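Local coordinates for glucose-6-phosphate 1-dehydrogenase (Kluyveromyces lactis, PDB 7E6I), which catalyses the NADP-dependent oxidation of glucose 6-phosphate to 6-phosphogluconolactone, the first step of the oxidative pentose phosphate pathway, at residues Phe173-Asp176 against Glu177-Arg180; Asn192-Leu195 against Met196-Asn200; Leu302-Glu305 against Thr306-Glu309. One frame throughout, in Å; residues are numbered along the deposited sequence.

Interaction 1 (Phe173-Asp176 against Glu177-Arg180); sequences FSED and ELFR
Glu177 folds back over Ser174 in the turn that leads into strand 178-181, the edge strand of the parallel Rossmann-type sheet. Its CB lies 3.8 Å from Ser174 O. Its CG and CD follow along the Ser174 hydroxyl, with CG 3.7 Å from OG. At the tip, OE2 accepts the Ser174 N-H on its anti lone pair (3.0 Å from OE2 to N, 159°) and sits at the edge of the Phe173 ring. The other oxygen, OE1, is bonded to Tyr141 OH. Ser174 O receives weak bonds from the N atoms of Glu177 and Leu178. Next to this, Leu178 CD1 packs on Phe173 CB at 3.8 Å.

Further along, Arg180 grips Glu175 end-on. Arg180 NH1 meets Glu175 OE1 at 3.0 Å, and Arg180 NH2 meets Glu175 OE2 at 2.9 Å, each on a syn lone pair. Carboxylate and guanidinium planes are only 6° apart. The Glu175 chain bends at chi2 (-56°), which turns its carboxylate toward Arg180. Gln166, Val431 O and the Asp433 N-H bind the same pair. Two nearly straight bonds in one plane fix the rotation of both groups, and the arginine's charge should favour the ionised form of the glutamate.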
loop_
_atom_site.group_PDB
_atom_site.type_symbol
_atom_site.label_atom_id
_atom_site.label_comp_id
_atom_site.label_asym_id
_atom_site.label_seq_id
_atom_site.Cartn_x
_atom_site.Cartn_y
_atom_site.Cartn_z
ATOM N N PHE A 173 -3.174 1.645 22.733
ATOM C CA PHE A 173 -4.261 1.155 21.899
ATOM C C PHE A 173 -3.965 -0.269 21.464
ATOM O O PHE A 173 -2.858 -0.563 21.004
ATOM C CB PHE A 173 -4.460 2.053 20.683
ATOM C CG PHE A 173 -5.052 3.370 21.020
ATOM C CD1 PHE A 173 -6.406 3.472 21.337
ATOM C CD2 PHE A 173 -4.259 4.509 21.060
ATOM C CE1 PHE A 173 -6.971 4.689 21.660
ATOM C CE2 PHE A 173 -4.813 5.744 21.392
ATOM C CZ PHE A 173 -6.169 5.838 21.691
ATOM N N SER A 174 -4.952 -1.144 21.613
ATOM C CA SER A 174 -4.809 -2.536 21.223
ATOM C C SER A 174 -4.901 -2.697 19.704
ATOM O O SER A 174 -5.312 -1.791 18.969
ATOM C CB SER A 174 -5.890 -3.366 21.882
ATOM O OG SER A 174 -7.124 -3.023 21.286
ATOM N N GLU A 175 -4.525 -3.893 19.241
ATOM C CA GLU A 175 -4.625 -4.210 17.824
ATOM C C GLU A 175 -6.045 -4.036 17.313
ATOM O O GLU A 175 -6.244 -3.654 16.155
ATOM C CB GLU A 175 -4.124 -5.635 17.571
ATOM C CG GLU A 175 -2.614 -5.784 17.743
ATOM C CD GLU A 175 -1.823 -4.825 16.856
ATOM O OE1 GLU A 175 -2.042 -4.833 15.619
ATOM O OE2 GLU A 175 -0.983 -4.059 17.393
ATOM N N ASP A 176 -7.044 -4.262 18.170
ATOM C CA ASP A 176 -8.437 -4.139 17.745
ATOM C C ASP A 176 -8.834 -2.697 17.457
ATOM O O ASP A 176 -9.693 -2.460 16.600
ATOM C CB ASP A 176 -9.358 -4.739 18.798
ATOM C CG ASP A 176 -9.606 -6.213 18.563
ATOM O OD1 ASP A 176 -10.058 -6.583 17.445
ATOM O OD2 ASP A 176 -9.340 -7.008 19.490
ATOM N N GLU A 177 -8.227 -1.729 18.152
ATOM C CA GLU A 177 -8.516 -0.315 17.951
ATOM C C GLU A 177 -7.594 0.352 16.934
ATOM O O GLU A 177 -7.918 1.444 16.442
ATOM C CB GLU A 177 -8.408 0.429 19.287
ATOM C CG GLU A 177 -9.279 -0.163 20.396
ATOM C CD GLU A 177 -8.844 0.269 21.793
ATOM O OE1 GLU A 177 -9.710 0.759 22.554
ATOM O OE2 GLU A 177 -7.642 0.112 22.127
ATOM N N LEU A 178 -6.459 -0.275 16.618
ATOM C CA LEU A 178 -5.443 0.277 15.729
ATOM C C LEU A 178 -5.701 -0.136 14.281
ATOM O O LEU A 178 -5.940 -1.313 13.996
ATOM C CB LEU A 178 -4.071 -0.224 16.173
ATOM C CG LEU A 178 -3.044 0.759 16.716
ATOM C CD1 LEU A 178 -3.672 2.123 16.997
ATOM C CD2 LEU A 178 -2.376 0.163 17.940
ATOM N N PHE A 179 -5.636 0.822 13.363
ATOM C CA PHE A 179 -5.805 0.528 11.937
ATOM C C PHE A 179 -4.613 1.118 11.186
ATOM O O PHE A 179 -4.633 2.294 10.801
ATOM C CB PHE A 179 -7.120 1.070 11.424
ATOM C CG PHE A 179 -8.320 0.270 11.859
ATOM C CD1 PHE A 179 -8.791 0.355 13.162
ATOM C CD2 PHE A 179 -8.970 -0.583 10.963
ATOM C CE1 PHE A 179 -9.895 -0.383 13.560
ATOM C CE2 PHE A 179 -10.067 -1.324 11.349
ATOM C CZ PHE A 179 -10.539 -1.222 12.648
ATOM N N ARG A 180 -3.576 0.298 10.989
ATOM C CA ARG A 180 -2.347 0.724 10.327
ATOM C C ARG A 180 -2.496 0.576 8.822
ATOM O O ARG A 180 -2.782 -0.512 8.318
ATOM C CB ARG A 180 -1.148 -0.096 10.802
ATOM C CG ARG A 180 -0.720 0.123 12.241
ATOM C CD ARG A 180 0.538 -0.687 12.535
ATOM N NE ARG A 180 0.754 -0.926 13.957
ATOM C CZ ARG A 180 0.065 -1.801 14.690
ATOM N NH1 ARG A 180 -0.885 -2.531 14.134
ATOM N NH2 ARG A 180 0.333 -1.959 15.984
#

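Interaction 2 (Asn192-Leu195 against Met196-Asn200); sequences NLLL and MRFGN
Residues 192-195 meet 196-200 through contacts along a single short alpha-helix, 193-198, and round its C-terminal end. The helix lies beside strand 367-373 of the large mixed sheet, where Leu193 and Met196 both rest on Ile370. Its backbone follows the i to i+4 pattern. Met196 N bonds to Asn192 O, Arg197 N to Leu193 O at 3.1 Å, and Phe198 N to Leu194 O at 2.9 Å. The last bond of the series runs from Gly199 N to Leu195 O. It is more bent, at 138°, and its donor stands above the carbonyl plane. Gly199 is the residue at which the chain leaves helical geometry.

Two pairs of side chains pack along the helix. Leu194 and Phe198 lie side by side and point the same way, with Leu194 CD2 3.7 Å from Phe198 CE2. Leu193 and Met196 also run alongside each other. The methionine chain bends at its last torsion (chi3 48°), and CE comes to 4.2 Å from Leu193 CD2.

Arg197 is buried. Its CG lies 3.2 Å from Leu193 O. Its guanidinium has Phe198 CZ over the centre of one face. The charged end is held by backbone oxygens: NH1 donates to Leu252 O and NH2 to Met255 O. Arg257 binds Phe198 O, which ties the end of the helix to the same neighbouring region.

Asn200 follows at the N-cap position of helix 201-204, but its amide turns back to the helix before it. Asn200 ND2 donates to Met196 O at 2.9 Å, nearly straight at 170°, with the oxygen in the plane of the amide.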
loop_
_atom_site.group_PDB
_atom_site.type_symbol
_atom_site.label_atom_id
_atom_site.label_comp_id
_atom_site.label_asym_id
_atom_site.label_seq_id
_atom_site.Cartn_x
_atom_site.Cartn_y
_atom_site.Cartn_z
ATOM N N ASN A 192 -8.683 -7.865 -5.132
ATOM C CA ASN A 192 -9.181 -9.041 -5.836
ATOM C C ASN A 192 -8.267 -10.265 -5.733
ATOM O O ASN A 192 -8.693 -11.354 -6.135
ATOM C CB ASN A 192 -9.371 -8.728 -7.323
ATOM C CG ASN A 192 -10.349 -7.597 -7.573
ATOM O OD1 ASN A 192 -11.314 -7.417 -6.833
ATOM N ND2 ASN A 192 -10.111 -6.836 -8.635
ATOM N N LEU A 193 -7.022 -10.123 -5.252
ATOM C CA LEU A 193 -6.040 -11.184 -5.452
ATOM C C LEU A 193 -6.450 -12.485 -4.768
ATOM O O LEU A 193 -6.290 -13.570 -5.340
ATOM C CB LEU A 193 -4.657 -10.743 -4.964
ATOM C CG LEU A 193 -3.935 -9.671 -5.786
ATOM C CD1 LEU A 193 -2.615 -9.282 -5.125
ATOM C CD2 LEU A 193 -3.710 -10.117 -7.218
ATOM N N LEU A 194 -6.956 -12.410 -3.537
ATOM C CA LEU A 194 -7.217 -13.640 -2.793
ATOM C C LEU A 194 -8.319 -14.462 -3.451
ATOM O O LEU A 194 -8.201 -15.685 -3.605
ATOM C CB LEU A 194 -7.577 -13.308 -1.350
ATOM C CG LEU A 194 -6.389 -12.873 -0.498
ATOM C CD1 LEU A 194 -6.812 -12.703 0.945
ATOM C CD2 LEU A 194 -5.271 -13.890 -0.608
ATOM N N LEU A 195 -9.403 -13.805 -3.843
ATOM C CA LEU A 195 -10.519 -14.548 -4.417
ATOM C C LEU A 195 -10.166 -15.043 -5.806
ATOM O O LEU A 195 -10.577 -16.137 -6.205
ATOM C CB LEU A 195 -11.758 -13.661 -4.446
ATOM C CG LEU A 195 -13.120 -14.277 -4.719
ATOM C CD1 LEU A 195 -13.230 -15.725 -4.196
ATOM C CD2 LEU A 195 -14.162 -13.351 -4.081
ATOM N N MET A 196 -9.400 -14.240 -6.553
ATOM C CA MET A 196 -8.918 -14.648 -7.865
ATOM C C MET A 196 -8.164 -15.965 -7.804
ATOM O O MET A 196 -8.409 -16.866 -8.612
ATOM C CB MET A 196 -8.023 -13.562 -8.440
ATOM C CG MET A 196 -7.839 -13.621 -9.942
ATOM S SD MET A 196 -6.324 -12.756 -10.401
ATOM C CE MET A 196 -5.169 -13.474 -9.231
ATOM N N ARG A 197 -7.230 -16.103 -6.856
ATOM C CA ARG A 197 -6.447 -17.337 -6.843
ATOM C C ARG A 197 -7.172 -18.458 -6.101
ATOM O O ARG A 197 -7.263 -19.577 -6.612
ATOM C CB ARG A 197 -5.032 -17.106 -6.269
ATOM C CG ARG A 197 -4.963 -16.486 -4.897
ATOM C CD ARG A 197 -3.508 -16.278 -4.372
ATOM N NE ARG A 197 -2.916 -17.532 -3.906
ATOM C CZ ARG A 197 -2.300 -17.699 -2.737
ATOM N NH1 ARG A 197 -2.187 -16.679 -1.884
ATOM N NH2 ARG A 197 -1.782 -18.891 -2.427
ATOM N N PHE A 198 -7.706 -18.187 -4.905
ATOM C CA PHE A 198 -8.346 -19.240 -4.118
ATOM C C PHE A 198 -9.727 -19.622 -4.641
ATOM O O PHE A 198 -10.186 -20.751 -4.396
ATOM C CB PHE A 198 -8.450 -18.824 -2.644
ATOM C CG PHE A 198 -7.123 -18.792 -1.926
ATOM C CD1 PHE A 198 -6.348 -19.931 -1.827
ATOM C CD2 PHE A 198 -6.646 -17.611 -1.360
ATOM C CE1 PHE A 198 -5.136 -19.901 -1.183
ATOM C CE2 PHE A 198 -5.430 -17.574 -0.697
ATOM C CZ PHE A 198 -4.675 -18.730 -0.611
ATOM N N GLY A 199 -10.394 -18.735 -5.362
ATOM C CA GLY A 199 -11.701 -19.070 -5.860
ATOM C C GLY A 199 -11.738 -19.682 -7.236
ATOM O O GLY A 199 -12.836 -19.874 -7.771
ATOM N N ASN A 200 -10.592 -19.994 -7.852
ATOM C CA ASN A 200 -10.586 -20.530 -9.215
ATOM C C ASN A 200 -9.589 -21.672 -9.306
ATOM O O ASN A 200 -8.372 -21.450 -9.240
ATOM C CB ASN A 200 -10.264 -19.437 -10.227
ATOM C CG ASN A 200 -11.344 -18.379 -10.277
ATOM O OD1 ASN A 200 -12.412 -18.611 -10.847
ATOM N ND2 ASN A 200 -11.099 -17.228 -9.634
#

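Interaction 3 (Leu302-Glu305 against Thr306-Glu309); sequences LDDE and TVKE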
loop_
_atom_site.group_PDB
_atom_site.type_symbol
_atom_site.label_atom_id
_atom_site.label_comp_id
_atom_site.label_asym_id
_atom_site.label_seq_id
_atom_site.Cartn_x
_atom_site.Cartn_y
_atom_site.Cartn_z
ATOM N N LEU A 302 22.236 12.813 -8.618
ATOM C CA LEU A 302 23.208 13.661 -7.935
ATOM C C LEU A 302 23.134 15.122 -8.370
ATOM O O LEU A 302 23.540 16.004 -7.606
ATOM C CB LEU A 302 24.623 13.121 -8.161
ATOM C CG LEU A 302 24.932 11.710 -7.633
ATOM C CD1 LEU A 302 26.319 11.290 -8.047
ATOM C CD2 LEU A 302 24.786 11.601 -6.114
ATOM N N ASP A 303 22.626 15.403 -9.573
ATOM C CA ASP A 303 22.398 16.783 -9.989
ATOM C C ASP A 303 21.486 17.535 -9.034
ATOM O O ASP A 303 21.458 18.767 -9.070
ATOM C CB ASP A 303 21.783 16.826 -11.385
ATOM C CG ASP A 303 22.773 16.508 -12.467
ATOM O OD1 ASP A 303 23.987 16.504 -12.174
ATOM O OD2 ASP A 303 22.339 16.246 -13.610
ATOM N N ASP A 304 20.710 16.830 -8.217
ATOM C CA ASP A 304 19.851 17.489 -7.244
ATOM C C ASP A 304 20.700 18.309 -6.281
ATOM O O ASP A 304 21.657 17.800 -5.686
ATOM C CB ASP A 304 19.024 16.444 -6.487
ATOM C CG ASP A 304 17.900 17.060 -5.675
ATOM O OD1 ASP A 304 18.182 17.956 -4.848
ATOM O OD2 ASP A 304 16.730 16.639 -5.847
ATOM N N GLU A 305 20.352 19.586 -6.127
ATOM C CA GLU A 305 21.148 20.444 -5.258
ATOM C C GLU A 305 21.060 20.029 -3.795
ATOM O O GLU A 305 21.921 20.428 -3.004
ATOM C CB GLU A 305 20.727 21.908 -5.418
ATOM C CG GLU A 305 19.598 22.355 -4.497
ATOM C CD GLU A 305 18.994 23.694 -4.916
ATOM O OE1 GLU A 305 17.805 23.941 -4.607
ATOM O OE2 GLU A 305 19.713 24.493 -5.563
ATOM N N THR A 306 20.062 19.228 -3.414
ATOM C CA THR A 306 19.930 18.799 -2.025
ATOM C C THR A 306 20.585 17.457 -1.736
ATOM O O THR A 306 20.497 16.987 -0.601
ATOM C CB THR A 306 18.456 18.730 -1.610
ATOM O OG1 THR A 306 17.768 17.791 -2.447
ATOM C CG2 THR A 306 17.787 20.102 -1.714
ATOM N N VAL A 307 21.257 16.841 -2.706
ATOM C CA VAL A 307 21.916 15.546 -2.525
ATOM C C VAL A 307 23.426 15.752 -2.496
ATOM O O VAL A 307 23.983 16.391 -3.397
ATOM C CB VAL A 307 21.537 14.555 -3.644
ATOM C CG1 VAL A 307 22.232 13.219 -3.437
ATOM C CG2 VAL A 307 20.053 14.357 -3.701
ATOM N N LYS A 308 24.093 15.185 -1.487
ATOM C CA LYS A 308 25.553 15.161 -1.504
ATOM C C LYS A 308 26.052 14.373 -2.706
ATOM O O LYS A 308 25.381 13.468 -3.210
ATOM C CB LYS A 308 26.117 14.541 -0.230
ATOM C CG LYS A 308 25.852 15.330 1.044
ATOM C CD LYS A 308 25.897 14.412 2.268
ATOM C CE LYS A 308 27.297 14.350 2.895
ATOM N NZ LYS A 308 28.438 14.212 1.918
ATOM N N GLU A 309 27.255 14.712 -3.160
ATOM C CA GLU A 309 27.742 14.151 -4.412
ATOM C C GLU A 309 28.295 12.742 -4.252
ATOM O O GLU A 309 28.456 12.049 -5.256
ATOM C CB GLU A 309 28.793 15.080 -5.031
ATOM C CG GLU A 309 28.231 15.999 -6.137
ATOM C CD GLU A 309 27.246 17.063 -5.618
ATOM O OE1 GLU A 309 27.563 17.742 -4.611
ATOM O OE2 GLU A 309 26.157 17.222 -6.230
#
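Leu302 lays its two methyl groups against the returning chain of residues 307-309. Leu302 CD2 packs on Val307 CG1 at 4.0 Å and lies 3.5 Å from Lys308 O. Leu302 CD1 lies 3.6 Å from Glu309 O. Val307 is the buried residue of this surface loop, and it also rests on Tyr301. Its second methyl, Val307 CG2, touches Asp304 CB at 3.6 Å.

The chain reverses in a type I beta turn from Asp304 to Val307, within the long connection between strands 285-291 and 316-321. Its closing bond runs from Val307 N to Asp304 O (3.2 Å, 166°), with the donor well above the carbonyl plane. An Asx turn is superposed on it. The carboxylate of Asp304 stands opposite its own backbone N (chi1 -168°) and reaches over the turn. Asp304 OD1 accepts the Thr306 N-H on its anti lone pair, at 2.7 Å from OD1 to N. The Thr306 hydroxyl also donates to this oxygen, but Thr306 OG1 and Asp304 OD1 are modelled only 2.4 Å apart, so the exact length is doubtful.

The other carboxylate oxygen, OD2, takes the N-H groups of Gly227 and Gly229. These N-H groups probably stabilise the aspartate's charge, and they pin the turn to the segment around helix 229-232. Thr306 OG1 accepts the N-H of Gly230.

In the fold
The three contacts follow one another along the chain and do not touch. Interaction 1 belongs to the coenzyme-binding domain. Interactions 2 and 3 belong to the region of the large mixed sheet, on opposite sides of the chain's centre, their own centres about 45 Å apart. Interaction 1 is about 27 Å from interaction 2 and 40 Å from interaction 3, between centres. All three stand back from the bound glucose 6-phosphate: the side chains of Arg180 and Leu193 are each about 14 Å from it, and that of Asp304 about 13 Å. Arg180 is also about 7 Å, side chain to side chain, from Lys153, which lines the substrate pocket.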